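Local coordinates for glycerate dehydrogenase (Bacillus sp. 5mfcol3.1, PDB 6P2I), which probably reduces acyclic imino acids to amino acids with NADPH, its cofactor bound by a Rossmann-type domain, at residues I196-P201 / L224-R229. Residues are numbered along the deposited sequence; the frame is centred on the assembly and turned at random. Where two conformers were deposited one is given.
Sequences ISLHIP and LINTCR. With NAP (NADP nicotinamide-adenine-dinucleotide phosphate), chain C.
I225 N donates to I196 O at 2.7 Å with an N-H...O angle of 164°, and L198 N returns a longer bond to I225 O, so strands 196-198 and 224-226 pair in parallel, as adjacent members of a Rossmann sheet. This end packs closely: I196 CG2 meets L224 CD1 at 3.8 Å on one face, while S197 OG lies over I225 CB on the other. Beyond L198 the chains part, the CA separation reaching 6.3 Å between H199 and C228, and ordered waters bridge them. One molecule takes the N-H of T227, donates to L198 O at 2.6 Å and is hydrogen-bonded to S197 OG; a second links H199 ND1, T227 OG1 and the cofactor's O4D. C228, its side chain directed toward segment 196-201, accepts a weak hydrogen bond at SG from I200 N. N226, its CG anti to the backbone N (chi1 -169°), sets OD1 against L198 CD1 at 3.5 Å, accepts from C228 N in an Asx turn and gives ND2 to R229 O at 2.9 Å. An alanine here would probably leave C228 N and R229 O without these mates, letting the turn shift. That turn presents T227 O to the carboxamide N7N of NADP at 2.8 Å, while I200 CD1 packs on the adenine; a directly hydrogen-bonded strand pair thus ends in water-linked loops that probably help place both nicotinamide and adenine.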
# COMPACT_ATOMS: atom_id res chain seq x y z
N ILE A 196 1.32 3.69 13.93
CA ILE A 196 2.49 3.37 14.73
C ILE A 196 3.22 2.25 14.02
O ILE A 196 2.60 1.26 13.62
CB ILE A 196 2.11 2.93 16.16
CG1 ILE A 196 1.41 4.07 16.89
CG2 ILE A 196 3.36 2.46 16.93
CD1 ILE A 196 0.55 3.62 18.07
N SER A 197 4.54 2.40 13.84
CA SER A 197 5.34 1.37 13.18
C SER A 197 6.60 1.10 13.99
O SER A 197 7.30 2.04 14.39
CB SER A 197 5.70 1.80 11.75
OG SER A 197 6.25 0.72 11.02
N LEU A 198 6.90 -0.18 14.21
CA LEU A 198 8.06 -0.59 15.00
C LEU A 198 9.27 -0.83 14.10
O LEU A 198 9.16 -1.51 13.07
CB LEU A 198 7.75 -1.87 15.79
CG LEU A 198 6.86 -1.68 17.03
CD1 LEU A 198 6.05 -2.94 17.33
CD2 LEU A 198 7.70 -1.28 18.23
N HIS A 199 10.42 -0.28 14.50
CA HIS A 199 11.66 -0.42 13.75
C HIS A 199 12.83 -0.50 14.74
O HIS A 199 13.75 0.30 14.72
CB HIS A 199 11.81 0.72 12.76
CG HIS A 199 10.71 0.74 11.75
ND1 HIS A 199 10.60 -0.22 10.77
CD2 HIS A 199 9.63 1.54 11.62
CE1 HIS A 199 9.52 0.01 10.05
NE2 HIS A 199 8.91 1.08 10.55
N ILE A 200 12.77 -1.51 15.60
CA ILE A 200 13.65 -1.61 16.76
C ILE A 200 14.12 -3.05 16.90
O ILE A 200 13.36 -3.99 16.61
CB ILE A 200 12.92 -1.09 18.01
CG1 ILE A 200 13.84 -0.93 19.20
CG2 ILE A 200 11.71 -1.96 18.34
CD1 ILE A 200 13.12 -0.41 20.42
N PRO A 201 15.37 -3.28 17.28
CA PRO A 201 15.84 -4.66 17.49
C PRO A 201 15.19 -5.26 18.72
O PRO A 201 14.81 -4.57 19.66
CB PRO A 201 17.35 -4.49 17.69
CG PRO A 201 17.48 -3.14 18.29
CD PRO A 201 16.44 -2.30 17.56
N LEU A 224 -1.57 -0.13 13.70
CA LEU A 224 -0.29 -0.57 14.22
C LEU A 224 0.38 -1.47 13.18
O LEU A 224 -0.24 -2.41 12.69
CB LEU A 224 -0.47 -1.31 15.53
CG LEU A 224 0.76 -1.97 16.14
CD1 LEU A 224 1.82 -0.94 16.45
CD2 LEU A 224 0.36 -2.76 17.40
N ILE A 225 1.63 -1.16 12.85
CA ILE A 225 2.42 -1.93 11.89
C ILE A 225 3.61 -2.52 12.62
O ILE A 225 4.33 -1.80 13.32
CB ILE A 225 2.89 -1.06 10.70
CG1 ILE A 225 1.71 -0.34 10.02
CG2 ILE A 225 3.69 -1.90 9.71
CD1 ILE A 225 0.70 -1.30 9.39
N ASN A 226 3.84 -3.83 12.46
CA ASN A 226 5.04 -4.45 13.03
C ASN A 226 5.76 -5.27 11.96
O ASN A 226 5.34 -6.38 11.62
CB ASN A 226 4.69 -5.32 14.24
CG ASN A 226 5.94 -5.73 14.99
OD1 ASN A 226 7.00 -5.14 14.80
ND2 ASN A 226 5.83 -6.77 15.82
N THR A 227 6.86 -4.72 11.44
CA THR A 227 7.80 -5.48 10.63
C THR A 227 8.96 -6.01 11.45
O THR A 227 9.94 -6.48 10.88
CB THR A 227 8.34 -4.63 9.47
OG1 THR A 227 8.95 -3.43 9.99
CG2 THR A 227 7.23 -4.21 8.52
N CYS A 228 8.88 -5.93 12.78
CA CYS A 228 9.91 -6.46 13.66
C CYS A 228 9.36 -7.69 14.40
O CYS A 228 8.30 -8.23 14.05
CB CYS A 228 10.39 -5.38 14.62
SG CYS A 228 11.25 -4.02 13.80
N ARG A 229 10.10 -8.14 15.41
CA ARG A 229 9.72 -9.35 16.13
C ARG A 229 8.35 -9.18 16.78
O ARG A 229 8.00 -8.11 17.27
CB ARG A 229 10.77 -9.68 17.19
CG ARG A 229 12.04 -10.31 16.63
CD ARG A 229 11.81 -11.76 16.25
NE ARG A 229 13.02 -12.56 16.42
CZ ARG A 229 13.03 -13.89 16.43
NH1 ARG A 229 14.18 -14.54 16.59
NH2 ARG A 229 11.90 -14.56 16.28
PA NAP C . 18.98 0.15 13.44
O1A NAP C . 19.93 -0.46 14.45
O2A NAP C . 19.53 0.98 12.32
O5B NAP C . 17.94 1.06 14.24
C5B NAP C . 17.38 0.63 15.48
C4B NAP C . 16.62 1.82 16.07
O4B NAP C . 15.98 1.36 17.27
C3B NAP C . 17.55 2.96 16.48
O3B NAP C . 16.83 4.21 16.38
C2B NAP C . 17.82 2.69 17.94
O2B NAP C . 18.16 3.86 18.67
C1B NAP C . 16.44 2.19 18.34
N9A NAP C . 16.49 1.46 19.62
C8A NAP C . 17.33 0.45 19.95
N7A NAP C . 17.09 0.05 21.22
C5A NAP C . 16.11 0.84 21.71
C6A NAP C . 15.38 0.95 22.99
N6A NAP C . 15.67 0.13 24.03
N1A NAP C . 14.42 1.89 23.07
C2A NAP C . 14.12 2.72 22.05
N3A NAP C . 14.73 2.68 20.85
C4A NAP C . 15.72 1.76 20.65
O3 NAP C . 18.06 -1.07 12.94
PN NAP C . 17.29 -1.21 11.53
O1N NAP C . 18.27 -1.52 10.43
O2N NAP C . 16.36 -0.03 11.34
O5D NAP C . 16.44 -2.54 11.81
C5D NAP C . 15.49 -2.58 12.87
C4D NAP C . 14.89 -3.98 13.00
O4D NAP C . 14.14 -4.28 11.83
C3D NAP C . 15.92 -5.10 13.06
O3D NAP C . 16.46 -5.28 14.37
C2D NAP C . 15.11 -6.30 12.58
O2D NAP C . 14.59 -7.01 13.71
C1D NAP C . 13.97 -5.69 11.75
N1N NAP C . 14.04 -6.14 10.36
C2N NAP C . 12.98 -6.76 9.81
C3N NAP C . 13.01 -7.22 8.50
C7N NAP C . 11.82 -7.93 7.91
O7N NAP C . 11.96 -8.60 6.90
N7N NAP C . 10.63 -7.88 8.53
C4N NAP C . 14.18 -7.04 7.75
C5N NAP C . 15.27 -6.41 8.34
C6N NAP C . 15.17 -5.96 9.66
P2B NAP C . 19.66 4.43 18.78
O1X NAP C . 20.50 3.27 19.28
O2X NAP C . 20.04 4.84 17.38
O3X NAP C . 19.52 5.60 19.72
O HOH W 1 7.15 -1.91 11.40
O HOH W 2 11.72 -2.84 10.61
O HOH W 3 12.81 -6.73 16.15